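Local coordinates for 33-36 kDa outer membrane protein (PDB 6GIE) that probably forms a beta-barrel channel of the porin type through the outer membrane of Acinetobacter baumannii, at residues 28-33 with 44-49; 69-74 with 102-107; 147-152 with 193-198; 252-257 with 272-277. All coordinates share one frame; numbering follows the deposited sequence.

Contact 1 (28-33 with 44-49); sequences QGQSEY and TGTAQG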
loop_
_atom_site.group_PDB
_atom_site.type_symbol
_atom_site.label_atom_id
_atom_site.label_comp_id
_atom_site.label_asym_id
_atom_site.label_seq_id
_atom_site.Cartn_x
_atom_site.Cartn_y
_atom_site.Cartn_z
ATOM N N GLN A 28 -11.299 4.495 3.060
ATOM C CA GLN A 28 -10.828 3.354 3.763
ATOM C C GLN A 28 -10.588 3.711 5.192
ATOM O O GLN A 28 -10.073 4.803 5.482
ATOM C CB GLN A 28 -9.531 2.807 3.142
ATOM C CG GLN A 28 -9.263 1.372 3.565
ATOM C CD GLN A 28 -7.842 0.935 3.315
ATOM O OE1 GLN A 28 -7.184 1.411 2.379
ATOM N NE2 GLN A 28 -7.345 0.037 4.171
ATOM N N GLY A 29 -10.997 2.792 6.069
ATOM C CA GLY A 29 -10.785 2.868 7.513
ATOM C C GLY A 29 -10.113 1.621 8.078
ATOM O O GLY A 29 -10.215 0.532 7.512
ATOM N N GLN A 30 -9.432 1.798 9.203
ATOM C CA GLN A 30 -8.625 0.759 9.785
ATOM C C GLN A 30 -8.345 1.035 11.233
ATOM O O GLN A 30 -8.022 2.159 11.587
ATOM C CB GLN A 30 -7.327 0.676 9.053
ATOM C CG GLN A 30 -6.488 -0.437 9.579
ATOM C CD GLN A 30 -5.065 -0.380 9.111
ATOM O OE1 GLN A 30 -4.672 0.484 8.312
ATOM N NE2 GLN A 30 -4.270 -1.299 9.621
ATOM N N SER A 31 -8.553 0.022 12.078
ATOM C CA SER A 31 -8.242 0.064 13.481
ATOM C C SER A 31 -7.297 -1.064 13.821
ATOM O O SER A 31 -7.409 -2.182 13.231
ATOM C CB SER A 31 -9.490 -0.210 14.305
ATOM O OG SER A 31 -10.255 0.937 14.444
ATOM N N GLU A 32 -6.415 -0.812 14.793
ATOM C CA GLU A 32 -5.434 -1.789 15.180
ATOM C C GLU A 32 -5.103 -1.708 16.638
ATOM O O GLU A 32 -5.121 -0.624 17.247
ATOM C CB GLU A 32 -4.139 -1.708 14.382
ATOM C CG GLU A 32 -4.279 -1.524 12.877
ATOM C CD GLU A 32 -3.114 -0.748 12.261
ATOM O OE1 GLU A 32 -1.983 -1.281 12.254
ATOM O OE2 GLU A 32 -3.331 0.398 11.796
ATOM N N TYR A 33 -4.856 -2.888 17.206
ATOM C CA TYR A 33 -4.382 -3.020 18.552
ATOM C C TYR A 33 -3.010 -3.714 18.560
ATOM O O TYR A 33 -2.788 -4.750 17.912
ATOM C CB TYR A 33 -5.349 -3.824 19.354
ATOM C CG TYR A 33 -4.935 -3.995 20.794
ATOM C CD1 TYR A 33 -5.002 -2.911 21.679
ATOM C CD2 TYR A 33 -4.508 -5.240 21.297
ATOM C CE1 TYR A 33 -4.658 -3.048 23.019
ATOM C CE2 TYR A 33 -4.158 -5.383 22.640
ATOM C CZ TYR A 33 -4.239 -4.281 23.502
ATOM O OH TYR A 33 -3.899 -4.374 24.849
ATOM N N THR A 44 -4.493 2.195 17.415
ATOM C CA THR A 44 -4.180 2.891 16.171
ATOM C C THR A 44 -5.434 2.964 15.318
ATOM O O THR A 44 -6.192 2.011 15.251
ATOM C CB THR A 44 -3.061 2.173 15.376
ATOM O OG1 THR A 44 -1.893 2.086 16.192
ATOM C CG2 THR A 44 -2.693 2.925 14.119
ATOM N N GLY A 45 -5.657 4.118 14.688
ATOM C CA GLY A 45 -6.712 4.281 13.675
ATOM C C GLY A 45 -6.210 5.074 12.464
ATOM O O GLY A 45 -5.412 6.002 12.620
ATOM N N THR A 46 -6.676 4.697 11.271
ATOM C CA THR A 46 -6.338 5.345 10.008
ATOM C C THR A 46 -7.591 5.424 9.156
ATOM O O THR A 46 -8.320 4.439 9.020
ATOM C CB THR A 46 -5.287 4.597 9.238
ATOM O OG1 THR A 46 -4.177 4.407 10.084
ATOM C CG2 THR A 46 -4.811 5.398 7.986
ATOM N N ALA A 47 -7.860 6.633 8.671
ATOM C CA ALA A 47 -8.866 6.938 7.678
ATOM C C ALA A 47 -8.092 7.594 6.502
ATOM O O ALA A 47 -7.168 8.379 6.724
ATOM C CB ALA A 47 -9.885 7.895 8.262
ATOM N N GLN A 48 -8.451 7.240 5.274
ATOM C CA GLN A 48 -7.883 7.849 4.106
ATOM C C GLN A 48 -8.873 7.917 3.003
ATOM O O GLN A 48 -9.794 7.090 2.885
ATOM C CB GLN A 48 -6.535 7.209 3.605
ATOM C CG GLN A 48 -6.546 5.779 3.289
ATOM C CD GLN A 48 -5.167 5.173 2.853
ATOM O OE1 GLN A 48 -4.364 5.774 2.135
ATOM N NE2 GLN A 48 -4.969 3.934 3.226
ATOM N N GLY A 49 -8.674 8.950 2.195
ATOM C CA GLY A 49 -9.556 9.210 1.069
ATOM C C GLY A 49 -8.749 9.296 -0.195
ATOM O O GLY A 49 -7.729 9.925 -0.201
#

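Contact 2 (69-74 with 102-107); sequences LNQASN and EAYLPT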
loop_
_atom_site.group_PDB
_atom_site.type_symbol
_atom_site.label_atom_id
_atom_site.label_comp_id
_atom_site.label_asym_id
_atom_site.label_seq_id
_atom_site.Cartn_x
_atom_site.Cartn_y
_atom_site.Cartn_z
ATOM N N LEU A 69 -3.772 -1.534 -11.838
ATOM C CA LEU A 69 -3.978 -2.103 -13.155
ATOM C C LEU A 69 -4.523 -1.104 -14.170
ATOM O O LEU A 69 -4.308 -1.266 -15.351
ATOM C CB LEU A 69 -4.865 -3.338 -13.108
ATOM C CG LEU A 69 -4.305 -4.563 -12.325
ATOM C CD1 LEU A 69 -5.348 -5.622 -12.116
ATOM C CD2 LEU A 69 -3.134 -5.154 -13.087
ATOM N N ASN A 70 -5.265 -0.076 -13.799
ATOM C CA ASN A 70 -5.449 0.848 -14.847
ATOM C C ASN A 70 -4.578 2.128 -14.786
ATOM O O ASN A 70 -4.836 3.069 -15.468
ATOM C CB ASN A 70 -6.875 0.945 -15.479
ATOM C CG ASN A 70 -8.063 0.755 -14.549
ATOM O OD1 ASN A 70 -8.946 1.531 -14.710
ATOM N ND2 ASN A 70 -8.216 -0.398 -13.810
ATOM N N GLN A 71 -3.485 2.066 -14.019
ATOM C CA GLN A 71 -2.502 3.142 -13.950
ATOM C C GLN A 71 -3.243 4.412 -13.652
ATOM O O GLN A 71 -3.109 5.402 -14.344
ATOM C CB GLN A 71 -1.703 3.218 -15.270
ATOM C CG GLN A 71 -0.917 1.911 -15.420
ATOM C CD GLN A 71 -0.356 1.691 -16.810
ATOM O OE1 GLN A 71 0.494 2.439 -17.253
ATOM N NE2 GLN A 71 -0.817 0.639 -17.488
ATOM N N ALA A 72 -4.033 4.373 -12.585
ATOM C CA ALA A 72 -4.910 5.491 -12.260
ATOM C C ALA A 72 -4.165 6.503 -11.395
ATOM O O ALA A 72 -3.911 6.294 -10.190
ATOM C CB ALA A 72 -6.112 4.970 -11.536
ATOM N N SER A 73 -3.794 7.618 -12.025
ATOM C CA SER A 73 -3.333 8.800 -11.289
ATOM C C SER A 73 -4.413 9.277 -10.269
ATOM O O SER A 73 -5.632 9.110 -10.521
ATOM C CB SER A 73 -3.065 9.922 -12.273
ATOM O OG SER A 73 -2.098 9.450 -13.217
ATOM N N ASN A 74 -3.922 9.883 -9.192
ATOM C CA ASN A 74 -4.710 10.280 -8.095
ATOM C C ASN A 74 -3.994 11.130 -7.019
ATOM O O ASN A 74 -2.740 11.244 -6.939
ATOM C CB ASN A 74 -5.222 8.997 -7.385
ATOM C CG ASN A 74 -4.125 8.246 -6.687
ATOM O OD1 ASN A 74 -3.821 8.555 -5.543
ATOM N ND2 ASN A 74 -3.522 7.227 -7.362
ATOM N N GLU A 102 0.061 10.328 -7.013
ATOM C CA GLU A 102 0.717 9.470 -7.937
ATOM C C GLU A 102 0.330 9.879 -9.339
ATOM O O GLU A 102 -0.866 10.131 -9.617
ATOM C CB GLU A 102 0.157 8.054 -7.774
ATOM C CG GLU A 102 0.374 7.474 -6.415
ATOM C CD GLU A 102 0.170 5.947 -6.447
ATOM O OE1 GLU A 102 1.150 5.151 -6.770
ATOM O OE2 GLU A 102 -1.009 5.565 -6.185
ATOM N N ALA A 103 1.326 9.896 -10.208
ATOM C CA ALA A 103 1.149 10.226 -11.610
ATOM C C ALA A 103 1.701 9.077 -12.463
ATOM O O ALA A 103 2.847 8.697 -12.272
ATOM C CB ALA A 103 1.930 11.469 -11.933
ATOM N N TYR A 104 0.857 8.530 -13.345
ATOM C CA TYR A 104 1.265 7.588 -14.422
ATOM C C TYR A 104 1.202 8.370 -15.710
ATOM O O TYR A 104 0.169 8.973 -16.058
ATOM C CB TYR A 104 0.308 6.404 -14.562
ATOM C CG TYR A 104 0.252 5.553 -13.335
ATOM C CD1 TYR A 104 -0.532 5.933 -12.219
ATOM C CD2 TYR A 104 0.968 4.362 -13.264
ATOM C CE1 TYR A 104 -0.564 5.131 -11.067
ATOM C CE2 TYR A 104 0.906 3.549 -12.114
ATOM C CZ TYR A 104 0.149 3.935 -11.030
ATOM O OH TYR A 104 0.144 3.156 -9.904
ATOM N N LEU A 105 2.288 8.349 -16.434
ATOM C CA LEU A 105 2.394 9.158 -17.630
ATOM C C LEU A 105 2.900 8.259 -18.728
ATOM O O LEU A 105 4.081 7.913 -18.758
ATOM C CB LEU A 105 3.328 10.347 -17.399
ATOM C CG LEU A 105 3.822 11.094 -18.655
ATOM C CD1 LEU A 105 2.684 11.835 -19.340
ATOM C CD2 LEU A 105 4.952 12.043 -18.318
ATOM N N PRO A 106 1.998 7.841 -19.616
ATOM C CA PRO A 106 2.389 7.155 -20.878
ATOM C C PRO A 106 3.336 8.023 -21.713
ATOM O O PRO A 106 3.194 9.241 -21.711
ATOM C CB PRO A 106 1.061 6.984 -21.627
ATOM C CG PRO A 106 0.009 7.049 -20.552
ATOM C CD PRO A 106 0.536 7.915 -19.441
ATOM N N THR A 107 4.295 7.388 -22.372
ATOM C CA THR A 107 5.217 8.023 -23.247
ATOM C C THR A 107 5.433 7.165 -24.514
ATOM O O THR A 107 4.997 6.013 -24.590
ATOM C CB THR A 107 6.593 8.219 -22.558
ATOM O OG1 THR A 107 7.397 7.016 -22.670
ATOM C CG2 THR A 107 6.425 8.629 -21.123
HETATM O O HOH W 1 -3.011 3.629 -9.137
HETATM O O HOH W 2 -2.580 9.137 -15.746
#

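Contact 3 (147-152 with 193-198); sequences PNFLVA and ARTKYV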
loop_
_atom_site.group_PDB
_atom_site.type_symbol
_atom_site.label_atom_id
_atom_site.label_comp_id
_atom_site.label_asym_id
_atom_site.label_seq_id
_atom_site.Cartn_x
_atom_site.Cartn_y
_atom_site.Cartn_z
ATOM N N PRO A 147 4.364 -4.411 -18.889
ATOM C CA PRO A 147 3.041 -4.077 -18.404
ATOM C C PRO A 147 2.774 -4.668 -16.998
ATOM O O PRO A 147 3.172 -5.784 -16.720
ATOM C CB PRO A 147 2.122 -4.700 -19.463
ATOM C CG PRO A 147 2.915 -4.651 -20.725
ATOM C CD PRO A 147 4.361 -4.865 -20.307
ATOM N N ASN A 148 2.120 -3.885 -16.140
ATOM C CA ASN A 148 1.867 -4.187 -14.716
ATOM C C ASN A 148 3.081 -4.412 -13.818
ATOM O O ASN A 148 2.960 -4.957 -12.696
ATOM C CB ASN A 148 0.893 -5.336 -14.617
ATOM C CG ASN A 148 -0.323 -5.143 -15.531
ATOM O OD1 ASN A 148 -0.903 -4.043 -15.603
ATOM N ND2 ASN A 148 -0.725 -6.207 -16.217
ATOM N N PHE A 149 4.272 -4.030 -14.313
ATOM C CA PHE A 149 5.449 -4.123 -13.490
ATOM C C PHE A 149 6.071 -2.759 -13.338
ATOM O O PHE A 149 6.659 -2.210 -14.300
ATOM C CB PHE A 149 6.464 -5.169 -14.007
ATOM C CG PHE A 149 7.705 -5.236 -13.153
ATOM C CD1 PHE A 149 7.623 -5.458 -11.778
ATOM C CD2 PHE A 149 8.965 -5.087 -13.704
ATOM C CE1 PHE A 149 8.777 -5.529 -10.964
ATOM C CE2 PHE A 149 10.125 -5.173 -12.910
ATOM C CZ PHE A 149 10.046 -5.379 -11.544
ATOM N N LEU A 150 5.989 -2.255 -12.110
ATOM C CA LEU A 150 6.509 -0.976 -11.793
ATOM C C LEU A 150 7.814 -1.089 -11.010
ATOM O O LEU A 150 7.894 -1.768 -9.958
ATOM C CB LEU A 150 5.460 -0.183 -10.963
ATOM C CG LEU A 150 5.837 1.171 -10.341
ATOM C CD1 LEU A 150 6.234 2.224 -11.367
ATOM C CD2 LEU A 150 4.619 1.713 -9.539
ATOM N N VAL A 151 8.816 -0.367 -11.488
ATOM C CA VAL A 151 9.987 -0.093 -10.691
ATOM C C VAL A 151 10.132 1.429 -10.435
ATOM O O VAL A 151 10.084 2.213 -11.370
ATOM C CB VAL A 151 11.228 -0.561 -11.437
ATOM C CG1 VAL A 151 12.451 -0.387 -10.559
ATOM C CG2 VAL A 151 11.021 -1.970 -11.850
ATOM N N ALA A 152 10.428 1.792 -9.191
ATOM C CA ALA A 152 10.510 3.189 -8.757
ATOM C C ALA A 152 11.624 3.412 -7.735
ATOM O O ALA A 152 11.825 2.605 -6.844
ATOM C CB ALA A 152 9.217 3.622 -8.180
ATOM N N ALA A 193 13.859 2.391 -2.996
ATOM C CA ALA A 193 13.624 1.670 -4.235
ATOM C C ALA A 193 12.476 0.811 -3.992
ATOM O O ALA A 193 12.355 0.219 -2.887
ATOM C CB ALA A 193 14.813 0.786 -4.633
ATOM N N ARG A 194 11.652 0.653 -5.028
ATOM C CA ARG A 194 10.630 -0.342 -4.910
ATOM C C ARG A 194 10.083 -0.882 -6.219
ATOM O O ARG A 194 10.114 -0.234 -7.301
ATOM C CB ARG A 194 9.506 0.236 -4.024
ATOM C CG ARG A 194 8.589 1.253 -4.630
ATOM C CD ARG A 194 7.392 1.582 -3.680
ATOM N NE ARG A 194 6.613 2.630 -4.355
ATOM C CZ ARG A 194 5.587 2.389 -5.139
ATOM N NH1 ARG A 194 5.082 1.177 -5.249
ATOM N NH2 ARG A 194 5.000 3.376 -5.769
ATOM N N THR A 195 9.445 -2.033 -6.082
ATOM C CA THR A 195 8.840 -2.663 -7.225
ATOM C C THR A 195 7.470 -3.134 -6.899
ATOM O O THR A 195 7.206 -3.410 -5.755
ATOM C CB THR A 195 9.650 -3.886 -7.708
ATOM O OG1 THR A 195 9.666 -4.890 -6.714
ATOM C CG2 THR A 195 11.040 -3.513 -8.016
ATOM N N LYS A 196 6.614 -3.184 -7.914
ATOM C CA LYS A 196 5.309 -3.719 -7.785
ATOM C C LYS A 196 4.862 -4.518 -8.996
ATOM O O LYS A 196 4.978 -4.071 -10.141
ATOM C CB LYS A 196 4.278 -2.577 -7.581
ATOM C CG LYS A 196 2.868 -3.050 -7.115
ATOM C CD LYS A 196 2.020 -1.797 -6.736
ATOM C CE LYS A 196 0.530 -1.999 -6.647
ATOM N NZ LYS A 196 0.228 -2.893 -5.527
ATOM N N TYR A 197 4.251 -5.681 -8.738
ATOM C CA TYR A 197 3.708 -6.477 -9.863
ATOM C C TYR A 197 2.341 -6.960 -9.554
ATOM O O TYR A 197 2.079 -7.372 -8.424
ATOM C CB TYR A 197 4.626 -7.707 -10.201
ATOM C CG TYR A 197 4.072 -8.585 -11.329
ATOM C CD1 TYR A 197 4.125 -8.167 -12.653
ATOM C CD2 TYR A 197 3.529 -9.820 -11.074
ATOM C CE1 TYR A 197 3.638 -8.972 -13.657
ATOM C CE2 TYR A 197 3.058 -10.629 -12.092
ATOM C CZ TYR A 197 3.112 -10.193 -13.358
ATOM O OH TYR A 197 2.593 -10.957 -14.348
ATOM N N VAL A 198 1.521 -7.076 -10.597
ATOM C CA VAL A 198 0.209 -7.714 -10.463
ATOM C C VAL A 198 -0.071 -8.402 -11.759
ATOM O O VAL A 198 -0.052 -7.786 -12.805
ATOM C CB VAL A 198 -0.928 -6.709 -10.103
ATOM C CG1 VAL A 198 -2.274 -7.424 -10.082
ATOM C CG2 VAL A 198 -0.687 -6.143 -8.727
#

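Contact 4 (252-257 with 272-277); sequences HVWGGH and FVKANA. With C8E ((hydroxyethyloxy)tri(ethyloxy)octane), chain D; C8E ((hydroxyethyloxy)tri(ethyloxy)octane), chain C.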
loop_
_atom_site.group_PDB
_atom_site.type_symbol
_atom_site.label_atom_id
_atom_site.label_comp_id
_atom_site.label_asym_id
_atom_site.label_seq_id
_atom_site.Cartn_x
_atom_site.Cartn_y
_atom_site.Cartn_z
ATOM N N HIS A 252 12.830 -7.831 13.245
ATOM C CA HIS A 252 12.060 -8.444 12.147
ATOM C C HIS A 252 10.548 -8.285 12.327
ATOM O O HIS A 252 10.058 -8.297 13.464
ATOM C CB HIS A 252 12.456 -9.915 12.024
ATOM C CG HIS A 252 13.924 -10.099 11.829
ATOM N ND1 HIS A 252 14.734 -10.698 12.769
ATOM C CD2 HIS A 252 14.744 -9.687 10.832
ATOM C CE1 HIS A 252 15.987 -10.670 12.351
ATOM N NE2 HIS A 252 16.022 -10.063 11.177
ATOM N N VAL A 253 9.842 -8.100 11.210
ATOM C CA VAL A 253 8.385 -8.009 11.167
ATOM C C VAL A 253 7.794 -8.965 10.142
ATOM O O VAL A 253 8.253 -8.997 9.020
ATOM C CB VAL A 253 7.931 -6.619 10.763
ATOM C CG1 VAL A 253 6.424 -6.571 10.617
ATOM C CG2 VAL A 253 8.411 -5.613 11.802
ATOM N N TRP A 254 6.775 -9.731 10.533
ATOM C CA TRP A 254 6.051 -10.566 9.604
ATOM C C TRP A 254 4.529 -10.486 9.853
ATOM O O TRP A 254 4.073 -10.197 10.973
ATOM C CB TRP A 254 6.605 -11.988 9.632
ATOM C CG TRP A 254 6.503 -12.677 10.883
ATOM C CD1 TRP A 254 5.599 -13.638 11.174
ATOM C CD2 TRP A 254 7.332 -12.526 12.061
ATOM N NE1 TRP A 254 5.771 -14.087 12.469
ATOM C CE2 TRP A 254 6.833 -13.423 13.036
ATOM C CE3 TRP A 254 8.419 -11.708 12.398
ATOM C CZ2 TRP A 254 7.399 -13.532 14.331
ATOM C CZ3 TRP A 254 8.967 -11.797 13.682
ATOM C CH2 TRP A 254 8.467 -12.717 14.628
ATOM N N GLY A 255 3.762 -10.655 8.785
ATOM C CA GLY A 255 2.357 -10.550 8.863
ATOM C C GLY A 255 1.569 -11.400 7.894
ATOM O O GLY A 255 2.077 -11.850 6.873
ATOM N N GLY A 256 0.303 -11.620 8.242
ATOM C CA GLY A 256 -0.630 -12.153 7.302
ATOM C C GLY A 256 -1.778 -11.223 7.189
ATOM O O GLY A 256 -2.078 -10.519 8.119
ATOM N N HIS A 257 -2.433 -11.257 6.051
ATOM C CA HIS A 257 -3.407 -10.257 5.682
ATOM C C HIS A 257 -4.476 -10.913 4.852
ATOM O O HIS A 257 -4.170 -11.716 3.995
ATOM C CB HIS A 257 -2.761 -9.173 4.806
ATOM C CG HIS A 257 -1.547 -8.602 5.426
ATOM N ND1 HIS A 257 -0.290 -9.079 5.138
ATOM C CD2 HIS A 257 -1.400 -7.731 6.458
ATOM C CE1 HIS A 257 0.590 -8.447 5.899
ATOM N NE2 HIS A 257 -0.059 -7.632 6.715
ATOM N N PHE A 272 -2.712 -9.448 10.789
ATOM C CA PHE A 272 -2.080 -9.924 11.983
ATOM C C PHE A 272 -0.591 -9.763 11.760
ATOM O O PHE A 272 -0.051 -10.331 10.800
ATOM C CB PHE A 272 -2.442 -11.391 12.246
ATOM C CG PHE A 272 -1.640 -12.012 13.356
ATOM C CD1 PHE A 272 -1.431 -11.328 14.545
ATOM C CD2 PHE A 272 -1.167 -13.281 13.264
ATOM C CE1 PHE A 272 -0.706 -11.868 15.592
ATOM C CE2 PHE A 272 -0.456 -13.861 14.337
ATOM C CZ PHE A 272 -0.202 -13.134 15.489
ATOM N N VAL A 273 0.090 -9.071 12.673
ATOM C CA VAL A 273 1.490 -8.640 12.448
ATOM C C VAL A 273 2.288 -8.849 13.692
ATOM O O VAL A 273 1.882 -8.440 14.775
ATOM C CB VAL A 273 1.570 -7.183 11.979
ATOM C CG1 VAL A 273 3.012 -6.717 11.752
ATOM C CG2 VAL A 273 0.838 -7.027 10.645
ATOM N N LYS A 274 3.381 -9.569 13.580
ATOM C CA LYS A 274 4.206 -9.818 14.720
ATOM C C LYS A 274 5.502 -9.110 14.513
ATOM O O LYS A 274 5.937 -8.987 13.368
ATOM C CB LYS A 274 4.544 -11.296 14.809
ATOM C CG LYS A 274 3.367 -12.173 15.147
ATOM C CD LYS A 274 3.737 -13.603 15.537
ATOM C CE LYS A 274 4.376 -13.680 16.908
ATOM N NZ LYS A 274 4.529 -15.059 17.429
ATOM N N ALA A 275 6.155 -8.675 15.597
ATOM C CA ALA A 275 7.515 -8.117 15.468
ATOM C C ALA A 275 8.352 -8.560 16.619
ATOM O O ALA A 275 7.840 -8.737 17.710
ATOM C CB ALA A 275 7.503 -6.596 15.385
ATOM N N ASN A 276 9.644 -8.743 16.385
ATOM C CA ASN A 276 10.546 -9.096 17.475
ATOM C C ASN A 276 11.901 -8.340 17.475
ATOM O O ASN A 276 12.212 -7.545 16.535
ATOM C CB ASN A 276 10.646 -10.619 17.558
ATOM C CG ASN A 276 11.702 -11.218 16.665
ATOM O OD1 ASN A 276 12.201 -12.306 16.959
ATOM N ND2 ASN A 276 12.049 -10.543 15.586
ATOM N N ALA A 277 12.647 -8.543 18.567
ATOM C CA ALA A 277 14.049 -8.074 18.755
ATOM C C ALA A 277 14.890 -9.110 19.495
ATOM O O ALA A 277 15.288 -10.136 18.933
ATOM C CB ALA A 277 14.080 -6.761 19.519
HETATM O O12 C8E D . 6.337 -17.078 15.036
HETATM C C13 C8E D . 5.006 -17.596 15.004
HETATM C C14 C8E D . 4.359 -17.280 13.663
HETATM O O15 C8E D . 3.530 -16.126 13.802
HETATM C C16 C8E D . 2.426 -16.042 12.895
HETATM C C17 C8E D . 2.795 -15.033 11.823
HETATM O O18 C8E D . 1.759 -14.871 10.858
HETATM C C19 C8E D . 2.167 -14.082 9.754
HETATM C C20 C8E D . 2.946 -14.887 8.726
HETATM O O21 C8E D . 2.031 -15.405 7.752
HETATM C C6 C8E C . -11.858 -13.814 4.326
HETATM C C7 C8E C . -11.240 -12.819 5.264
HETATM C C8 C8E C . -11.732 -11.411 5.007
HETATM O O9 C8E C . -12.338 -10.872 6.202
HETATM C C10 C8E C . -11.466 -10.516 7.268
HETATM C C11 C8E C . -12.226 -10.063 8.509
HETATM O O12 C8E C . -12.318 -11.011 9.591
HETATM C C13 C8E C . -11.350 -12.018 9.679
HETATM C C14 C8E C . -11.049 -12.451 11.096
HETATM O O15 C8E C . -9.669 -12.784 10.965
HETATM C C16 C8E C . -8.932 -13.087 12.110
HETATM C C17 C8E C . -7.516 -12.608 11.846
HETATM O O18 C8E C . -7.158 -12.710 10.474
HETATM C C19 C8E C . -5.891 -12.074 10.249
HETATM C C20 C8E C . -5.498 -12.184 8.778
HETATM O O21 C8E C . -4.594 -13.280 8.576
#

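Contact 1 (28-33 with 44-49)
Gln28 to Glu32 run against Thr44 to Gln48 at 170°, their segment axes 4.7 Å apart, as the two arms of a beta hairpin in the wall of a porin barrel. Gln28 pairs with Gln48, Gln30 with Thr46 and Glu32 with Thr44, each as an antiparallel hydrogen-bonded pair. The non-hydrogen-bonded pairs Gly29 with Ala47 and Ser31 with Gly45 alternate with them. Of the six backbone bonds, Gln30 N to Thr46 O is weak: it is short at 2.9 Å, but its N-H points off line (123°). Between them, CA-H...O contacts such as Ala47 CA to Gln28 O, 3.3 Å, fill out the seam.

All six side chains of the hydrogen-bonded pairs stand on one face, turned to the inside of the barrel, and give this patch of the lumen a polar lining. Gln28 and Gln48 lie side by side and point the same way, with their amide planes only 27° apart and Gln28 OE1 3.5 Å from Gln48 NE2. Thr46 turns its hydroxyl to the next strand, where OG1 bonds Asn80. On the far side of residues 28-33, Gln30 and Glu32 touch Asn291 and Thr287 of strand 285-295, the closing strand of the barrel. Glu32 and Thr44 cross obliquely. Thr44 holds CG2 anti to its backbone N, which brings that methyl to 3.5 Å from Glu32 OE2.

Contact 2 (69-74 with 102-107)
Tyr104 spreads its ring against the backbone of Gln71, whose CA sits 3.6 Å above the plane, over the ring centre. Gln71 CB adds to this cover at 3.5 Å from Tyr104 CD2, and the two side chains cross at about a right angle. Ser73 OG lies at the ring edge, in its plane, and accepts a nearly straight bond (174°) from Tyr104 N at 3.1 Å. A water joins the same OG to Tyr104 O, and a second water links Ala72 O with Tyr104 OH. One step along, Asn74 and Glu102 form an antiparallel hydrogen-bonded pair. Their side chains run side by side, and Asn74 ND2 reaches Glu102 OE2 at 3.2 Å, from above the carboxylate plane.

What sets up this edge is a Schellman motif: Gln71, with positive phi, is the C-prime residue after helix 66-69, and the chain then straightens into strand 74-83 of the barrel. Asn74 ND2 also donates to Ala72 O at 3.0 Å, with both acceptors close to the amide plane. The other carboxylate oxygen, Glu102 OE1, is held by Tyr113 OH from strand 112-121, and the Tyr113 ring meets that of Tyr104 edge-to-face. With two donations from ND2, the Asn74 amide is fixed in rotation, and its N-H together with the Tyr113 hydroxyl would be expected to favour the ionised form of Glu102.

Contact 3 (147-152 with 193-198)
Leu150 and Lys196 satisfy each other's backbone in both directions: Leu150 N gives to Lys196 O at 2.9 Å, and Lys196 N returns a bond to Leu150 O. Ala152 and Arg194 repeat the exchange, with Arg194 N to Ala152 O at 2.7 Å. At the turn end the pairing fades, and Val198 N reaches Asn148 O only weakly, at 3.3 Å. Asn148 O also receives Tyr197 CA-H at the same distance, while Leu150 O takes a closer CA-H contact from Thr195 CA, 3.0 Å.

These are neighbouring staves of the antiparallel porin barrel, strands 149-157 and 190-200, and several of the backbone groups turned away from this seam bond the next strands, as Val151 does with Ala143 and Thr195 with Ala212. Leu150, Ala152, Arg194 and Lys196 face the interior. There the Arg194 NE donor is paired with Glu140, and Lys196 NZ makes salt bridges to Glu65 and Glu211 and a cation-pi contact with Phe68. Arg194 also crosses Leu150, its NH2 lying 4.1 Å from Leu150 CD2.

The outward face is largely aromatic and aliphatic, with Phe149, Val151, Thr195 and Tyr197. Phe149 CB lies at the edge of the Tyr197 ring, 4.0 Å from CD1. With CG anti to its backbone N (chi1 179°), the Phe149 ring starts toward the paired strand and meets Thr195 obliquely, CE1 3.8 Å from Thr195 CB.

Contact 4 (252-257 with 272-277)
A stretch of the outer barrel wall that binds detergent is formed here by the beta hairpin of strands 252-261 and 266-276, where Trp254 meets Lys274 across the seam. The segments run antiparallel at 168°, and His252 with Asn276, Trp254 with Lys274 and Gly256 with Phe272 are hydrogen-bonded pairs. Lys274 N to Trp254 O, 2.8 Å, is the shortest of these bonds, whereas His252 N to Asn276 O is weak. Between those pairs, Gly255 brings its CA to 3.1 Å from Phe272 O.

On the inward face Val253 is packed by two neighbours, CG1 against Val273 CG1 at 3.6 Å and CG2 against Ala275 CB at 3.8 Å. The outward face carries the indole. Trp254 sets CG between its backbone N and carbonyl carbon (chi1 62°), and the ring leans over the paired strand. Lys274 CB stands over one face in a CH-pi contact, 3.9 Å from the centroid of the six-membered ring and offset toward the rim. Asn276 approaches the ring edge with ND2, 3.8 Å from Trp254 CZ3, its amide plane nearly perpendicular to the indole (87°).

The chain D (hydroxyethyloxy)tri(ethyloxy)octane molecule, a detergent probably occupying a lipid position, lies along this face and passes near Gly255, Gly256 and the ring of Phe272. Its ether oxygen O15 lies in the indole plane and accepts a weak bond from Trp254 NE1 at 3.3 Å.

The four contacts sample the wall of a single antiparallel barrel. Contacts 1 and 4 flank strand 285-295, their centres 18 Å apart: Thr287 of that strand touches Glu32 on one side and Val273 on the other. Contacts 2 and 3 sit toward the other end of the barrel with centres 12 Å apart, and they meet directly, Leu69 CD2 lying 3.5 Å from Asn148 OD1 and 3.9 Å from Val198 CG1. Contacts 1 and 3 lie on opposite sides of the chain centre, and both turn polar or charged side chains inward, consistent with a hydrophilic channel. Bound detergent touches contact 4, on the outer surface.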